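Side-chain contacts in HAT1-interacting factor 1 (Saccharomyces cerevisiae, PDB 4NQ0), which acts as a histone chaperone for H3 and H4 in the nuclear HAT-B complex and takes part in chromatin assembly and telomere silencing: residues Leu260-Leu263 and Gly264-Thr268; Leu233-Gly236 and Asp237-Leu241; Asn200-Tyr203 and Glu204-Leu207; Lys37-Glu40 and Ala41-Cys45. One frame throughout, in Å; residues are numbered along the deposited sequence.

Contact 1 (Leu260-Leu263 and Gly264-Thr268); sequences LKAL and GYYKT
Tyr266 folds back over Ala262, one turn earlier near the C-terminal end of helix 252-266. Tyr266 N donates to Ala262 O over 2.9 Å. The same oxygen lies over one face of the Tyr266 ring, 3.4 Å from Tyr266 CD2. A chi1 of -65°, with CG beside the backbone N, brings the ring back along the helix to this oxygen. Ala262 CB adds a looser apolar touch, 4.2 Å from Tyr266 CE2. Lys261 O is used differently. It accepts from Tyr265 N at 3.1 Å and sits at the edge of the Tyr265 ring, in its plane, 3.2 Å from Tyr265 CD2. Leu260 O takes the N-H of Gly264, and Leu263 O takes that of Lys267. The extended Lys267 chain starts beside that acceptor, with Lys267 CG 3.5 Å from Leu263 O. Tyr265 O has two donors from Thr268: its backbone N and its OG1, the latter at 2.7 Å. Thr268 OG1 also bonds to Arg232 NE. The outer polar ends also have partners. Lys261 NZ forms salt bridges with Asp180 and Glu182, and Tyr265 OH bonds to Asp180. Tyr266 OH bonds to Asp237, and Lys267 NZ to Phe173 O. Both segments lie in the region that interacts with H2A-H2B. Ala262, Tyr265 and Tyr266 pack on helix 229-248, while Leu263 reaches helices 273-290 and 298-316.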
loop_
_atom_site.group_PDB
_atom_site.type_symbol
_atom_site.label_atom_id
_atom_site.label_comp_id
_atom_site.label_asym_id
_atom_site.label_seq_id
_atom_site.Cartn_x
_atom_site.Cartn_y
_atom_site.Cartn_z
ATOM N N LEU A 260 7.367 3.888 -3.373
ATOM C CA LEU A 260 7.633 5.241 -3.852
ATOM C C LEU A 260 6.371 6.033 -4.159
ATOM O O LEU A 260 6.363 7.252 -3.978
ATOM C CB LEU A 260 8.505 5.217 -5.105
ATOM C CG LEU A 260 9.971 4.800 -4.898
ATOM C CD1 LEU A 260 10.587 4.537 -6.251
ATOM C CD2 LEU A 260 10.763 5.848 -4.138
ATOM N N LYS A 261 5.341 5.365 -4.669
ATOM C CA LYS A 261 4.047 6.014 -4.890
ATOM C C LYS A 261 3.413 6.399 -3.557
ATOM O O LYS A 261 2.862 7.486 -3.429
ATOM C CB LYS A 261 3.082 5.101 -5.667
ATOM C CG LYS A 261 3.451 4.896 -7.126
ATOM C CD LYS A 261 2.707 5.818 -8.091
ATOM C CE LYS A 261 1.228 5.477 -8.163
ATOM N NZ LYS A 261 0.691 5.332 -9.542
ATOM N N ALA A 262 3.506 5.514 -2.569
ATOM C CA ALA A 262 2.950 5.783 -1.247
ATOM C C ALA A 262 3.642 7.003 -0.656
ATOM O O ALA A 262 2.998 7.923 -0.171
ATOM C CB ALA A 262 3.125 4.574 -0.323
ATOM N N LEU A 263 4.964 7.007 -0.745
ATOM C CA LEU A 263 5.779 8.102 -0.253
ATOM C C LEU A 263 5.350 9.425 -0.893
ATOM O O LEU A 263 5.174 10.415 -0.200
ATOM C CB LEU A 263 7.254 7.784 -0.514
ATOM C CG LEU A 263 8.355 8.653 0.088
ATOM C CD1 LEU A 263 8.408 8.583 1.616
ATOM C CD2 LEU A 263 9.701 8.211 -0.511
ATOM N N GLY A 264 5.152 9.442 -2.204
ATOM C CA GLY A 264 4.629 10.635 -2.876
ATOM C C GLY A 264 3.289 11.118 -2.330
ATOM O O GLY A 264 3.054 12.320 -2.219
ATOM N N TYR A 265 2.398 10.188 -1.991
ATOM C CA TYR A 265 1.088 10.554 -1.457
ATOM C C TYR A 265 1.199 11.140 -0.053
ATOM O O TYR A 265 0.555 12.135 0.257
ATOM C CB TYR A 265 0.118 9.363 -1.482
ATOM C CG TYR A 265 -0.632 9.261 -2.792
ATOM C CD1 TYR A 265 -1.819 9.963 -2.990
ATOM C CD2 TYR A 265 -0.147 8.492 -3.839
ATOM C CE1 TYR A 265 -2.501 9.888 -4.182
ATOM C CE2 TYR A 265 -0.826 8.416 -5.040
ATOM C CZ TYR A 265 -2.002 9.126 -5.202
ATOM O OH TYR A 265 -2.691 9.047 -6.376
ATOM N N TYR A 266 2.029 10.536 0.786
ATOM C CA TYR A 266 2.215 11.048 2.143
ATOM C C TYR A 266 2.802 12.458 2.118
ATOM O O TYR A 266 2.523 13.267 2.991
ATOM C CB TYR A 266 3.125 10.120 2.943
ATOM C CG TYR A 266 2.569 8.732 3.206
ATOM C CD1 TYR A 266 1.233 8.536 3.517
ATOM C CD2 TYR A 266 3.402 7.622 3.200
ATOM C CE1 TYR A 266 0.725 7.258 3.771
ATOM C CE2 TYR A 266 2.907 6.354 3.461
ATOM C CZ TYR A 266 1.559 6.183 3.750
ATOM O OH TYR A 266 1.058 4.935 4.035
ATOM N N LYS A 267 3.605 12.754 1.104
ATOM C CA LYS A 267 4.210 14.084 0.964
ATOM C C LYS A 267 3.257 15.191 0.514
ATOM O O LYS A 267 3.616 16.364 0.566
ATOM C CB LYS A 267 5.410 14.012 0.031
ATOM C CG LYS A 267 6.647 13.456 0.721
ATOM C CD LYS A 267 7.737 13.180 -0.299
ATOM C CE LYS A 267 9.128 13.244 0.312
ATOM N NZ LYS A 267 10.161 12.752 -0.669
ATOM N N THR A 268 2.048 14.840 0.091
ATOM C CA THR A 268 1.018 15.850 -0.182
ATOM C C THR A 268 0.259 16.217 1.089
ATOM O O THR A 268 -0.584 17.115 1.081
ATOM C CB THR A 268 -0.014 15.355 -1.206
ATOM O OG1 THR A 268 -0.806 14.315 -0.616
ATOM C CG2 THR A 268 0.676 14.846 -2.489
#

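Contact 2 (Leu233-Gly236 and Asp237-Leu241); sequences LRIG and DVYIL
Asp237 follows Leu233 by one turn of the alpha-helix 229-248, in the predicted second TPR repeat. Asp237 N donates to Leu233 O at 3.0 Å. Its carboxylate stays close to the same turn, with Asp237 OD2 4.3 Å from Leu233 CG. Asp237 OD1 is shared by Tyr266 OH and by Lys278 NZ of helix 273-290, the latter in a salt bridge. Val238 follows, and its N bonds to Arg234 O at 2.9 Å. A chi1 of 170° puts CG2 beside the backbone N, and Val238 CG2 comes within 3.2 Å of Arg234 O. The valine itself packs on Leu217 of helix 202-218. Tyr239 carries the main side-chain contact. Its side chain and that of Ile235 project together from one face of the helix. Ile235 CG2, the branch anti to the backbone N, touches the ring at Tyr239 CE2, 3.6 Å away. Tyr239 N is held by Ile235 O. The phenol oxygen bonds to Asp180, and the ring meets that of His258 with planes about 15° apart. Both Ile235 and Tyr239 also touch Leu214 of helix 202-218. The tyrosine thus has apolar packing along its ring and a polar partner at its end. Ile240 turns to the next helices and packs on Ala262 and Ala282. Ile240 N donates to Gly236 O at 3.0 Å, and Ile240 CG1 passes 3.5 Å from that same Gly236 O.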
loop_
_atom_site.group_PDB
_atom_site.type_symbol
_atom_site.label_atom_id
_atom_site.label_comp_id
_atom_site.label_asym_id
_atom_site.label_seq_id
_atom_site.Cartn_x
_atom_site.Cartn_y
_atom_site.Cartn_z
ATOM N N LEU A 233 -4.212 10.084 2.111
ATOM C CA LEU A 233 -3.600 9.291 3.184
ATOM C C LEU A 233 -3.882 7.809 2.969
ATOM O O LEU A 233 -2.973 6.988 3.000
ATOM C CB LEU A 233 -4.143 9.713 4.559
ATOM C CG LEU A 233 -3.785 8.819 5.759
ATOM C CD1 LEU A 233 -2.289 8.808 6.005
ATOM C CD2 LEU A 233 -4.531 9.249 7.032
ATOM N N ARG A 234 -5.153 7.484 2.751
ATOM C CA ARG A 234 -5.587 6.106 2.595
ATOM C C ARG A 234 -5.040 5.471 1.331
ATOM O O ARG A 234 -4.729 4.281 1.313
ATOM C CB ARG A 234 -7.118 6.020 2.623
ATOM C CG ARG A 234 -7.699 6.322 4.003
ATOM C CD ARG A 234 -8.907 5.459 4.310
ATOM N NE ARG A 234 -10.145 6.099 3.899
ATOM C CZ ARG A 234 -11.318 5.484 3.773
ATOM N NH1 ARG A 234 -11.450 4.181 4.004
ATOM N NH2 ARG A 234 -12.375 6.192 3.392
ATOM N N ILE A 235 -4.923 6.266 0.281
ATOM C CA ILE A 235 -4.301 5.804 -0.954
ATOM C C ILE A 235 -2.845 5.423 -0.700
ATOM O O ILE A 235 -2.398 4.364 -1.136
ATOM C CB ILE A 235 -4.435 6.847 -2.096
ATOM C CG1 ILE A 235 -5.879 6.874 -2.604
ATOM C CG2 ILE A 235 -3.503 6.509 -3.261
ATOM C CD1 ILE A 235 -6.206 8.045 -3.497
ATOM N N GLY A 236 -2.119 6.269 0.033
ATOM C CA GLY A 236 -0.745 5.957 0.427
ATOM C C GLY A 236 -0.662 4.635 1.160
ATOM O O GLY A 236 0.184 3.791 0.835
ATOM N N ASP A 237 -1.559 4.451 2.134
ATOM C CA ASP A 237 -1.666 3.205 2.907
ATOM C C ASP A 237 -1.906 2.007 1.999
ATOM O O ASP A 237 -1.336 0.932 2.208
ATOM C CB ASP A 237 -2.806 3.286 3.945
ATOM C CG ASP A 237 -2.462 4.147 5.152
ATOM O OD1 ASP A 237 -1.272 4.463 5.374
ATOM O OD2 ASP A 237 -3.400 4.504 5.888
ATOM N N VAL A 238 -2.742 2.187 0.975
ATOM C CA VAL A 238 -3.013 1.103 0.038
ATOM C C VAL A 238 -1.759 0.742 -0.749
ATOM O O VAL A 238 -1.482 -0.453 -0.974
ATOM C CB VAL A 238 -4.162 1.436 -0.919
ATOM C CG1 VAL A 238 -4.254 0.388 -2.054
ATOM C CG2 VAL A 238 -5.474 1.528 -0.132
ATOM N N TYR A 239 -0.999 1.756 -1.158
ATOM C CA TYR A 239 0.222 1.514 -1.930
ATOM C C TYR A 239 1.258 0.775 -1.089
ATOM O O TYR A 239 1.939 -0.113 -1.603
ATOM C CB TYR A 239 0.801 2.812 -2.523
ATOM C CG TYR A 239 0.155 3.241 -3.826
ATOM C CD1 TYR A 239 0.071 2.366 -4.905
ATOM C CD2 TYR A 239 -0.349 4.525 -3.990
ATOM C CE1 TYR A 239 -0.509 2.750 -6.106
ATOM C CE2 TYR A 239 -0.933 4.919 -5.181
ATOM C CZ TYR A 239 -1.015 4.030 -6.228
ATOM O OH TYR A 239 -1.590 4.433 -7.387
ATOM N N ILE A 240 1.374 1.119 0.193
ATOM C CA ILE A 240 2.253 0.378 1.103
ATOM C C ILE A 240 1.837 -1.093 1.175
ATOM O O ILE A 240 2.681 -1.988 1.087
ATOM C CB ILE A 240 2.282 0.969 2.547
ATOM C CG1 ILE A 240 2.891 2.384 2.578
ATOM C CG2 ILE A 240 3.064 0.048 3.488
ATOM C CD1 ILE A 240 4.365 2.475 2.143
ATOM N N LEU A 241 0.546 -1.353 1.328
ATOM C CA LEU A 241 0.051 -2.734 1.379
ATOM C C LEU A 241 0.341 -3.467 0.070
ATOM O O LEU A 241 0.788 -4.600 0.089
ATOM C CB LEU A 241 -1.461 -2.778 1.640
ATOM C CG LEU A 241 -1.999 -3.682 2.749
ATOM C CD1 LEU A 241 -3.547 -3.690 2.674
ATOM C CD2 LEU A 241 -1.448 -5.118 2.720
#

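Contact 3 (Asn200-Tyr203 and Glu204-Leu207); sequences NDLY and ENAL
Asp201 is the N-cap of helix 202-218, in the predicted first TPR repeat, and its side chain caps the helix by accepting from Glu204 N. Glu204 N lies 2.7 Å from Asp201 OD1. The bond is nearly straight, at 173°. The donor comes from above the carboxylate, 42° out of its plane. A chi1 of -175° carries the Asp201 carboxylate forward to the first turn. The two carboxylates are turned almost perpendicular, their planes 88° apart. Glu204 OE1 lies 3.6 Å from Asp201 CB, while Asp201 OD2 and Glu204 OE1 stay 4.9 Å apart. Behind the cap, regular helix bonds begin. Asn205 N donates to Asp201 O at 2.9 Å, and Ala206 N to Leu202 O at 2.8 Å. Further out, Asn205 ND2 bonds to Glu199 O, which ties the turn before the helix to its first residues. Leu202 packs on Val71 of helix 61-77. Tyr203 reaches both that helix, at Tyr72, and helix 229-248, at Ile245. Leu202 also leans on the asparagine amide, with Leu202 CD2 3.8 Å from Asn205 ND2.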
loop_
_atom_site.group_PDB
_atom_site.type_symbol
_atom_site.label_atom_id
_atom_site.label_comp_id
_atom_site.label_asym_id
_atom_site.label_seq_id
_atom_site.Cartn_x
_atom_site.Cartn_y
_atom_site.Cartn_z
ATOM N N ASN A 200 -7.039 -19.840 -7.044
ATOM C CA ASN A 200 -5.777 -19.605 -7.744
ATOM C C ASN A 200 -4.773 -18.804 -6.906
ATOM O O ASN A 200 -4.505 -19.155 -5.752
ATOM C CB ASN A 200 -6.049 -18.930 -9.092
ATOM C CG ASN A 200 -7.163 -19.594 -9.856
ATOM O OD1 ASN A 200 -7.065 -20.762 -10.243
ATOM N ND2 ASN A 200 -8.243 -18.855 -10.078
ATOM N N ASP A 201 -4.228 -17.727 -7.467
ATOM C CA ASP A 201 -3.124 -17.011 -6.846
ATOM C C ASP A 201 -3.667 -15.933 -5.914
ATOM O O ASP A 201 -4.185 -14.919 -6.368
ATOM C CB ASP A 201 -2.237 -16.404 -7.938
ATOM C CG ASP A 201 -0.998 -15.747 -7.387
ATOM O OD1 ASP A 201 -1.111 -14.941 -6.443
ATOM O OD2 ASP A 201 0.100 -16.028 -7.910
ATOM N N LEU A 202 -3.529 -16.164 -4.611
ATOM C CA LEU A 202 -4.069 -15.267 -3.591
ATOM C C LEU A 202 -3.335 -13.920 -3.544
ATOM O O LEU A 202 -3.959 -12.885 -3.314
ATOM C CB LEU A 202 -4.043 -15.943 -2.215
ATOM C CG LEU A 202 -4.922 -17.199 -2.078
ATOM C CD1 LEU A 202 -4.743 -17.854 -0.726
ATOM C CD2 LEU A 202 -6.387 -16.862 -2.313
ATOM N N TYR A 203 -2.023 -13.932 -3.761
ATOM C CA TYR A 203 -1.265 -12.680 -3.878
ATOM C C TYR A 203 -1.848 -11.819 -4.996
ATOM O O TYR A 203 -2.145 -10.640 -4.793
ATOM C CB TYR A 203 0.228 -12.941 -4.153
ATOM C CG TYR A 203 0.998 -13.582 -3.012
ATOM C CD1 TYR A 203 0.862 -13.120 -1.708
ATOM C CD2 TYR A 203 1.882 -14.634 -3.243
ATOM C CE1 TYR A 203 1.579 -13.697 -0.657
ATOM C CE2 TYR A 203 2.599 -15.219 -2.200
ATOM C CZ TYR A 203 2.444 -14.740 -0.914
ATOM O OH TYR A 203 3.137 -15.305 0.128
ATOM N N GLU A 204 -2.027 -12.424 -6.166
ATOM C CA GLU A 204 -2.600 -11.739 -7.304
ATOM C C GLU A 204 -3.978 -11.205 -6.938
ATOM O O GLU A 204 -4.308 -10.055 -7.233
ATOM C CB GLU A 204 -2.701 -12.695 -8.496
ATOM C CG GLU A 204 -3.261 -12.071 -9.778
ATOM C CD GLU A 204 -3.536 -13.085 -10.882
ATOM O OE1 GLU A 204 -3.563 -14.305 -10.613
ATOM O OE2 GLU A 204 -3.738 -12.658 -12.033
ATOM N N ASN A 205 -4.771 -12.053 -6.285
ATOM C CA ASN A 205 -6.130 -11.690 -5.857
ATOM C C ASN A 205 -6.151 -10.476 -4.934
ATOM O O ASN A 205 -6.918 -9.541 -5.147
ATOM C CB ASN A 205 -6.806 -12.882 -5.177
ATOM C CG ASN A 205 -7.014 -14.065 -6.129
ATOM O OD1 ASN A 205 -6.819 -13.950 -7.339
ATOM N ND2 ASN A 205 -7.401 -15.201 -5.577
ATOM N N ALA A 206 -5.301 -10.496 -3.916
ATOM C CA ALA A 206 -5.218 -9.382 -2.958
ATOM C C ALA A 206 -4.880 -8.059 -3.668
ATOM O O ALA A 206 -5.491 -7.011 -3.404
ATOM C CB ALA A 206 -4.196 -9.693 -1.901
ATOM N N LEU A 207 -3.916 -8.130 -4.585
ATOM C CA LEU A 207 -3.507 -6.963 -5.385
ATOM C C LEU A 207 -4.646 -6.403 -6.237
ATOM O O LEU A 207 -4.799 -5.193 -6.339
ATOM C CB LEU A 207 -2.321 -7.326 -6.292
ATOM C CG LEU A 207 -0.978 -7.429 -5.586
ATOM C CD1 LEU A 207 0.111 -7.849 -6.583
ATOM C CD2 LEU A 207 -0.645 -6.085 -4.905
#

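Contact 4 (Lys37-Glu40 and Ala41-Cys45); sequences KFLE and AAKRC
Leu39 and Lys43 touch across the first turns of helix 38-51, while the flat groups beside them meet other parts of the chain. The Phe38 ring packs on Leu33 of helix 14-34 and Asn73 of helix 61-77. The Arg44 guanidinium leads to helix 14-34, where its NH2 bonds to Gln25. Lys37, at the N-cap position, sends its NZ to Gln35. Backbone bonds link the two segments one turn apart. Ala41 N donates to Lys37 O at 2.9 Å, and Arg44 N to Glu40 O at 3.1 Å. Between the side chains of the two segments, Leu39 and Lys43 make the contact. Leu39 has CG anti to the backbone N, chi1 174°, which directs its branches along the helix toward Lys43. Bends at chi3 and chi4 lay Lys43 CE and NZ against those branches. Leu39, Ala42 and Lys43 all touch Phe198, and Ala41 packs on Leu32. This part of the helix therefore packs on helices 14-34 and 61-77 and on the loop residue Phe198. Lys43 CE lies 3.9 Å from Leu39 CG, and Lys43 NZ is also 3.9 Å from Leu39 CD2.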
loop_
_atom_site.group_PDB
_atom_site.type_symbol
_atom_site.label_atom_id
_atom_site.label_comp_id
_atom_site.label_asym_id
_atom_site.label_seq_id
_atom_site.Cartn_x
_atom_site.Cartn_y
_atom_site.Cartn_z
ATOM N N LYS A 37 -8.612 -13.742 12.365
ATOM C CA LYS A 37 -9.499 -14.737 11.763
ATOM C C LYS A 37 -9.685 -14.396 10.286
ATOM O O LYS A 37 -10.693 -13.809 9.876
ATOM C CB LYS A 37 -10.834 -14.779 12.505
ATOM C CG LYS A 37 -10.747 -15.416 13.880
ATOM C CD LYS A 37 -11.944 -15.017 14.746
ATOM C CE LYS A 37 -12.206 -16.025 15.858
ATOM N NZ LYS A 37 -13.300 -15.547 16.755
ATOM N N PHE A 38 -8.695 -14.794 9.493
ATOM C CA PHE A 38 -8.502 -14.271 8.136
ATOM C C PHE A 38 -9.495 -14.804 7.113
ATOM O O PHE A 38 -10.045 -14.040 6.326
ATOM C CB PHE A 38 -7.089 -14.579 7.659
ATOM C CG PHE A 38 -6.013 -13.963 8.509
ATOM C CD1 PHE A 38 -5.995 -12.593 8.743
ATOM C CD2 PHE A 38 -5.008 -14.746 9.058
ATOM C CE1 PHE A 38 -5.001 -12.012 9.522
ATOM C CE2 PHE A 38 -4.009 -14.170 9.840
ATOM C CZ PHE A 38 -4.009 -12.798 10.067
ATOM N N LEU A 39 -9.696 -16.113 7.102
ATOM C CA LEU A 39 -10.685 -16.717 6.226
ATOM C C LEU A 39 -12.053 -16.109 6.527
ATOM O O LEU A 39 -12.815 -15.787 5.616
ATOM C CB LEU A 39 -10.710 -18.232 6.415
ATOM C CG LEU A 39 -11.785 -19.036 5.675
ATOM C CD1 LEU A 39 -11.677 -18.858 4.167
ATOM C CD2 LEU A 39 -11.691 -20.509 6.063
ATOM N N GLU A 40 -12.327 -15.918 7.813
ATOM C CA GLU A 40 -13.614 -15.438 8.278
ATOM C C GLU A 40 -13.861 -13.963 7.921
ATOM O O GLU A 40 -14.966 -13.598 7.540
ATOM C CB GLU A 40 -13.737 -15.655 9.786
ATOM C CG GLU A 40 -13.761 -17.137 10.217
ATOM C CD GLU A 40 -12.374 -17.733 10.544
ATOM O OE1 GLU A 40 -11.319 -17.136 10.189
ATOM O OE2 GLU A 40 -12.350 -18.825 11.165
ATOM N N ALA A 41 -12.829 -13.130 8.046
ATOM C CA ALA A 41 -12.909 -11.714 7.642
ATOM C C ALA A 41 -13.073 -11.596 6.124
ATOM O O ALA A 41 -13.871 -10.795 5.640
ATOM C CB ALA A 41 -11.674 -10.950 8.111
ATOM N N ALA A 42 -12.331 -12.416 5.382
ATOM C CA ALA A 42 -12.431 -12.443 3.923
ATOM C C ALA A 42 -13.824 -12.877 3.447
ATOM O O ALA A 42 -14.439 -12.210 2.591
ATOM C CB ALA A 42 -11.366 -13.354 3.342
ATOM N N LYS A 43 -14.321 -13.989 3.992
ATOM C CA LYS A 43 -15.656 -14.471 3.641
ATOM C C LYS A 43 -16.691 -13.406 3.922
ATOM O O LYS A 43 -17.613 -13.210 3.149
ATOM C CB LYS A 43 -16.030 -15.751 4.400
ATOM C CG LYS A 43 -15.368 -17.005 3.850
ATOM C CD LYS A 43 -16.135 -18.296 4.191
ATOM C CE LYS A 43 -15.670 -18.956 5.498
ATOM N NZ LYS A 43 -15.566 -20.461 5.378
ATOM N N ARG A 44 -16.533 -12.731 5.044
ATOM C CA ARG A 44 -17.460 -11.686 5.441
ATOM C C ARG A 44 -17.518 -10.576 4.390
ATOM O O ARG A 44 -18.598 -10.075 4.055
ATOM C CB ARG A 44 -17.014 -11.092 6.771
ATOM C CG ARG A 44 -18.091 -10.356 7.485
ATOM C CD ARG A 44 -18.808 -11.292 8.419
ATOM N NE ARG A 44 -20.073 -10.722 8.841
ATOM C CZ ARG A 44 -20.921 -11.320 9.662
ATOM N NH1 ARG A 44 -20.638 -12.513 10.178
ATOM N NH2 ARG A 44 -22.056 -10.715 9.977
ATOM N N CYS A 45 -16.346 -10.180 3.896
ATOM C CA CYS A 45 -16.238 -9.147 2.859
ATOM C C CYS A 45 -16.810 -9.663 1.553
ATOM O O CYS A 45 -17.596 -8.988 0.912
ATOM C CB CYS A 45 -14.774 -8.732 2.631
ATOM S SG CYS A 45 -14.026 -7.843 4.015
#

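Each contact lies along one helix or at its end, in an all-helical chain. Along the chain they come in the order contact 4, contact 3, contact 2, contact 1, on helices 38-51, 202-218, 229-248 and 252-266. Contacts 1 and 2 lie on successive helices that touch each other, with centres about 9 Å apart. Contacts 2 and 3 also lie on successive helices, but their centres are about 18 Å apart. Contacts 3 and 4 are about 15 Å apart between centres, on the same side of the chain's centre. Contact 1 lies on the opposite side, its centre about 30 Å from that of contact 4. Contacts 3, 2 and 1 lie in or beside predicted TPR repeats 1 and 2.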